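TagI restriction endonuclease (Thermocrispum agreste, PDB 6GHS) is a modification-dependent restriction endonuclease that probably recognises 5-methylcytosine or 5-hydroxymethylcytosine in DNA through its SRA domain and cuts with its HNH domain. Local coordinates at residues I38-L51 and G93-I107. Numbering follows the deposited sequence.
Sequences ISGTAKQGADAIVL and GLVRSQLEGLPVRVI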
loop_
_atom_site.group_PDB
_atom_site.type_symbol
_atom_site.label_atom_id
_atom_site.label_comp_id
_atom_site.label_asym_id
_atom_site.label_seq_id
_atom_site.Cartn_x
_atom_site.Cartn_y
_atom_site.Cartn_z
ATOM N N ILE A 38 4.345 -19.374 -17.510
ATOM C CA ILE A 38 4.441 -19.008 -16.108
ATOM C C ILE A 38 5.266 -20.024 -15.314
ATOM O O ILE A 38 4.965 -21.215 -15.313
ATOM C CB ILE A 38 3.038 -18.878 -15.484
ATOM C CG1 ILE A 38 2.217 -17.862 -16.274
ATOM C CG2 ILE A 38 3.131 -18.451 -14.020
ATOM C CD1 ILE A 38 0.727 -17.919 -16.015
ATOM N N SER A 39 6.299 -19.526 -14.638
ATOM C CA SER A 39 7.011 -20.264 -13.600
ATOM C C SER A 39 6.308 -20.017 -12.288
ATOM O O SER A 39 6.455 -18.940 -11.732
ATOM C CB SER A 39 8.456 -19.755 -13.502
ATOM O OG SER A 39 9.152 -20.318 -12.400
ATOM N N GLY A 40 5.552 -20.982 -11.775
ATOM C CA GLY A 40 4.842 -20.740 -10.520
ATOM C C GLY A 40 3.884 -21.796 -10.027
ATOM O O GLY A 40 3.482 -22.699 -10.764
ATOM N N THR A 41 3.495 -21.631 -8.767
ATOM C CA THR A 41 2.735 -22.619 -8.000
ATOM C C THR A 41 1.791 -21.888 -7.040
ATOM O O THR A 41 2.142 -20.853 -6.480
ATOM C CB THR A 41 3.731 -23.550 -7.262
ATOM O OG1 THR A 41 4.195 -24.525 -8.195
ATOM C CG2 THR A 41 3.129 -24.303 -6.084
ATOM N N ALA A 42 0.592 -22.429 -6.859
ATOM C CA ALA A 42 -0.420 -21.807 -5.997
ATOM C C ALA A 42 0.047 -21.579 -4.563
ATOM O O ALA A 42 -0.320 -20.584 -3.947
ATOM C CB ALA A 42 -1.685 -22.652 -5.987
ATOM N N LYS A 43 0.842 -22.515 -4.047
ATOM C CA LYS A 43 1.335 -22.483 -2.664
ATOM C C LYS A 43 2.380 -21.394 -2.475
ATOM O O LYS A 43 2.237 -20.563 -1.582
ATOM C CB LYS A 43 1.924 -23.844 -2.234
ATOM C CG LYS A 43 0.893 -24.937 -1.931
ATOM C CD LYS A 43 0.244 -25.549 -3.184
ATOM C CE LYS A 43 -0.854 -26.562 -2.837
ATOM N NZ LYS A 43 -1.717 -26.921 -4.005
ATOM N N GLN A 44 3.388 -21.367 -3.352
ATOM C CA GLN A 44 4.611 -20.565 -3.130
ATOM C C GLN A 44 4.678 -19.215 -3.850
ATOM O O GLN A 44 5.433 -18.344 -3.415
ATOM C CB GLN A 44 5.896 -21.388 -3.373
ATOM C CG GLN A 44 5.899 -22.393 -4.528
ATOM C CD GLN A 44 7.219 -23.161 -4.654
ATOM O OE1 GLN A 44 7.584 -23.601 -5.736
ATOM N NE2 GLN A 44 7.932 -23.318 -3.553
ATOM N N GLY A 45 3.880 -19.031 -4.902
ATOM C CA GLY A 45 3.864 -17.799 -5.695
ATOM C C GLY A 45 4.521 -18.035 -7.039
ATOM O O GLY A 45 5.053 -19.109 -7.283
ATOM N N ALA A 46 4.486 -17.036 -7.912
ATOM C CA ALA A 46 5.125 -17.114 -9.234
ATOM C C ALA A 46 6.362 -16.235 -9.257
ATOM O O ALA A 46 6.280 -15.046 -8.962
ATOM C CB ALA A 46 4.162 -16.668 -10.323
ATOM N N ASP A 47 7.500 -16.823 -9.619
ATOM C CA ASP A 47 8.777 -16.105 -9.649
ATOM C C ASP A 47 9.157 -15.581 -11.031
ATOM O O ASP A 47 9.989 -14.681 -11.120
ATOM C CB ASP A 47 9.910 -16.961 -9.079
ATOM C CG ASP A 47 10.110 -18.260 -9.831
ATOM O OD1 ASP A 47 9.101 -18.854 -10.261
ATOM O OD2 ASP A 47 11.270 -18.706 -9.951
ATOM N N ALA A 48 8.566 -16.108 -12.098
ATOM C CA ALA A 48 8.837 -15.567 -13.424
ATOM C C ALA A 48 7.730 -15.785 -14.428
ATOM O O ALA A 48 6.913 -16.686 -14.283
ATOM C CB ALA A 48 10.124 -16.151 -13.966
ATOM N N ILE A 49 7.721 -14.937 -15.452
ATOM C CA ILE A 49 6.923 -15.161 -16.643
ATOM C C ILE A 49 7.767 -14.900 -17.867
ATOM O O ILE A 49 8.677 -14.081 -17.828
ATOM C CB ILE A 49 5.647 -14.289 -16.691
ATOM C CG1 ILE A 49 5.958 -12.782 -16.673
ATOM C CG2 ILE A 49 4.733 -14.640 -15.526
ATOM C CD1 ILE A 49 4.820 -11.929 -17.204
ATOM N N VAL A 50 7.445 -15.608 -18.944
ATOM C CA VAL A 50 8.064 -15.430 -20.248
ATOM C C VAL A 50 6.999 -14.907 -21.181
ATOM O O VAL A 50 5.925 -15.498 -21.272
ATOM C CB VAL A 50 8.592 -16.761 -20.787
ATOM C CG1 VAL A 50 8.975 -16.661 -22.265
ATOM C CG2 VAL A 50 9.763 -17.224 -19.932
ATOM N N LEU A 51 7.321 -13.821 -21.882
ATOM C CA LEU A 51 6.365 -13.083 -22.686
ATOM C C LEU A 51 6.798 -13.100 -24.147
ATOM O O LEU A 51 7.671 -12.338 -24.557
ATOM C CB LEU A 51 6.256 -11.656 -22.146
ATOM C CG LEU A 51 5.296 -10.672 -22.834
ATOM C CD1 LEU A 51 3.939 -11.277 -23.220
ATOM C CD2 LEU A 51 5.118 -9.455 -21.939
ATOM N N GLY A 93 -0.468 -19.024 -8.789
ATOM C CA GLY A 93 0.800 -18.499 -8.290
ATOM C C GLY A 93 0.942 -17.017 -8.558
ATOM O O GLY A 93 1.433 -16.269 -7.711
ATOM N N LEU A 94 0.489 -16.595 -9.730
ATOM C CA LEU A 94 0.527 -15.186 -10.077
ATOM C C LEU A 94 -0.366 -14.311 -9.188
ATOM O O LEU A 94 -0.020 -13.166 -8.925
ATOM C CB LEU A 94 0.154 -14.973 -11.543
ATOM C CG LEU A 94 1.305 -14.914 -12.535
ATOM C CD1 LEU A 94 0.721 -14.872 -13.933
ATOM C CD2 LEU A 94 2.181 -13.694 -12.288
ATOM N N VAL A 95 -1.504 -14.828 -8.746
ATOM C CA VAL A 95 -2.363 -14.072 -7.831
ATOM C C VAL A 95 -1.712 -14.023 -6.458
ATOM O O VAL A 95 -1.745 -13.001 -5.780
ATOM C CB VAL A 95 -3.771 -14.687 -7.679
ATOM C CG1 VAL A 95 -4.593 -13.891 -6.666
ATOM C CG2 VAL A 95 -4.487 -14.743 -9.028
ATOM N N ARG A 96 -1.142 -15.147 -6.051
ATOM C CA ARG A 96 -0.455 -15.245 -4.783
ATOM C C ARG A 96 0.760 -14.321 -4.765
ATOM O O ARG A 96 1.111 -13.814 -3.724
ATOM C CB ARG A 96 -0.067 -16.704 -4.524
ATOM C CG ARG A 96 0.703 -17.000 -3.255
ATOM C CD ARG A 96 0.004 -16.511 -2.003
ATOM N NE ARG A 96 -1.298 -17.129 -1.760
ATOM C CZ ARG A 96 -2.171 -16.705 -0.837
ATOM N NH1 ARG A 96 -1.897 -15.649 -0.061
ATOM N NH2 ARG A 96 -3.339 -17.332 -0.685
ATOM N N SER A 97 1.393 -14.089 -5.911
ATOM C CA SER A 97 2.468 -13.092 -5.992
ATOM C C SER A 97 1.943 -11.689 -5.756
ATOM O O SER A 97 2.557 -10.909 -5.033
ATOM C CB SER A 97 3.194 -13.148 -7.342
ATOM O OG SER A 97 4.197 -14.147 -7.326
ATOM N N GLN A 98 0.816 -11.381 -6.387
ATOM C CA GLN A 98 0.131 -10.104 -6.226
ATOM C C GLN A 98 -0.194 -9.856 -4.750
ATOM O O GLN A 98 0.130 -8.800 -4.215
ATOM C CB GLN A 98 -1.152 -10.101 -7.058
ATOM C CG GLN A 98 -1.891 -8.771 -7.117
ATOM C CD GLN A 98 -3.403 -8.923 -6.976
ATOM O OE1 GLN A 98 -4.093 -9.353 -7.906
ATOM N NE2 GLN A 98 -3.923 -8.554 -5.810
ATOM N N LEU A 99 -0.793 -10.841 -4.089
ATOM C CA LEU A 99 -1.192 -10.685 -2.688
ATOM C C LEU A 99 -0.026 -10.575 -1.693
ATOM O O LEU A 99 -0.070 -9.741 -0.782
ATOM C CB LEU A 99 -2.097 -11.831 -2.257
ATOM C CG LEU A 99 -3.434 -11.944 -2.988
ATOM C CD1 LEU A 99 -4.198 -13.139 -2.425
ATOM C CD2 LEU A 99 -4.276 -10.674 -2.915
ATOM N N GLU A 100 0.995 -11.417 -1.844
ATOM C CA GLU A 100 2.180 -11.356 -0.980
ATOM C C GLU A 100 3.138 -10.247 -1.383
ATOM O O GLU A 100 4.114 -10.001 -0.659
ATOM C CB GLU A 100 2.953 -12.670 -1.004
ATOM C CG GLU A 100 2.168 -13.896 -0.587
ATOM C CD GLU A 100 1.541 -13.742 0.760
ATOM O OE1 GLU A 100 2.245 -13.268 1.678
ATOM O OE2 GLU A 100 0.348 -14.082 0.873
ATOM N N GLY A 101 2.887 -9.602 -2.528
ATOM C CA GLY A 101 3.754 -8.549 -3.029
ATOM C C GLY A 101 5.116 -9.097 -3.409
ATOM O O GLY A 101 6.137 -8.530 -3.031
ATOM N N LEU A 102 5.126 -10.217 -4.133
ATOM C CA LEU A 102 6.361 -10.873 -4.540
ATOM C C LEU A 102 6.657 -10.421 -5.934
ATOM O O LEU A 102 5.778 -10.497 -6.776
ATOM C CB LEU A 102 6.210 -12.384 -4.537
ATOM C CG LEU A 102 6.109 -12.982 -3.132
ATOM C CD1 LEU A 102 5.421 -14.341 -3.172
ATOM C CD2 LEU A 102 7.473 -13.111 -2.468
ATOM N N PRO A 103 7.897 -9.964 -6.194
ATOM C CA PRO A 103 8.259 -9.482 -7.524
ATOM C C PRO A 103 8.425 -10.631 -8.501
ATOM O O PRO A 103 8.785 -11.736 -8.095
ATOM C CB PRO A 103 9.596 -8.799 -7.282
ATOM C CG PRO A 103 10.199 -9.579 -6.170
ATOM C CD PRO A 103 9.066 -10.005 -5.296
ATOM N N VAL A 104 8.168 -10.357 -9.775
ATOM C CA VAL A 104 8.142 -11.383 -10.812
ATOM C C VAL A 104 9.144 -11.020 -11.895
ATOM O O VAL A 104 8.986 -9.995 -12.553
ATOM C CB VAL A 104 6.743 -11.467 -11.470
ATOM C CG1 VAL A 104 6.749 -12.431 -12.655
ATOM C CG2 VAL A 104 5.691 -11.869 -10.445
ATOM N N ARG A 105 10.150 -11.867 -12.104
ATOM C CA ARG A 105 11.063 -11.692 -13.237
ATOM C C ARG A 105 10.331 -11.808 -14.583
ATOM O O ARG A 105 9.858 -12.889 -14.948
ATOM C CB ARG A 105 12.184 -12.734 -13.198
ATOM C CG ARG A 105 13.166 -12.586 -12.049
ATOM C CD ARG A 105 14.322 -13.555 -12.214
ATOM N NE ARG A 105 13.862 -14.944 -12.180
ATOM C CZ ARG A 105 13.561 -15.617 -11.076
ATOM N NH1 ARG A 105 13.680 -15.050 -9.878
ATOM N NH2 ARG A 105 13.137 -16.874 -11.169
ATOM N N VAL A 106 10.240 -10.706 -15.318
ATOM C CA VAL A 106 9.814 -10.776 -16.708
ATOM C C VAL A 106 11.022 -11.075 -17.598
ATOM O O VAL A 106 12.028 -10.369 -17.542
ATOM C CB VAL A 106 9.122 -9.484 -17.160
ATOM C CG1 VAL A 106 8.891 -9.474 -18.676
ATOM C CG2 VAL A 106 7.809 -9.334 -16.409
ATOM N N ILE A 107 10.901 -12.135 -18.400
ATOM C CA ILE A 107 11.848 -12.484 -19.458
ATOM C C ILE A 107 11.090 -12.288 -20.750
ATOM O O ILE A 107 10.062 -12.922 -20.962
ATOM C CB ILE A 107 12.282 -13.960 -19.366
ATOM C CG1 ILE A 107 12.985 -14.239 -18.022
ATOM C CG2 ILE A 107 13.171 -14.331 -20.549
ATOM C CD1 ILE A 107 12.588 -15.542 -17.348
HETATM O O HOH W 1 10.857 -13.233 -8.997
#
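Ile49 and Val106 lie side by side, Ile49 CG1 3.9 Å from Val106 CG2, while Val104 crosses Ile49 at about a right angle. Ile49 CG1 sits between its backbone N and carbonyl carbon (chi1 60°), within reach of both. Leu94 reaches Ile49 CG2 with CD2, while its CD1 lies 3.7 Å from Ile38 CD1. Packing is tight where helix meets strand: Gly93 CA and Gly45 CA are 4.1 Å apart with no side chain between them, and Ser97 OG donates to Ala46 O at 2.8 Å. Helix 89-100, ended by a Schellman motif at Gly101, packs against the mixed sheet of the SRA domain. In that sheet strands 45-51 and 104-109 pair in parallel; Ile107 N donates almost straight (172°) to Ile49 O at 3.0 Å. At the classic bulge of Asp47 and Ala48 opposite Ser39, the Arg105 guanidinium lies with one face centred over Asp47 O; its NH2 makes a salt bridge to Asp47 OD2 at 2.9 Å, the hydrogen bond weak in angle, carboxylate and guanidinium planes 83° apart. Thr6, Gly8 and Leu30 carbonyls also take its N-H groups; Tyr3 and Arg5 bind the carboxylate. A leucine replacing Arg105 would probably leave those carbonyls and Asp47 OD2 without this donor. The turn 42-44 is looser: Lys43 is exposed and poorly ordered, Ala42 O only brushes Arg96 CG, and Arg96 NH1 forms a salt bridge with Glu100 OE2 while NH2 bonds to Pro223 O.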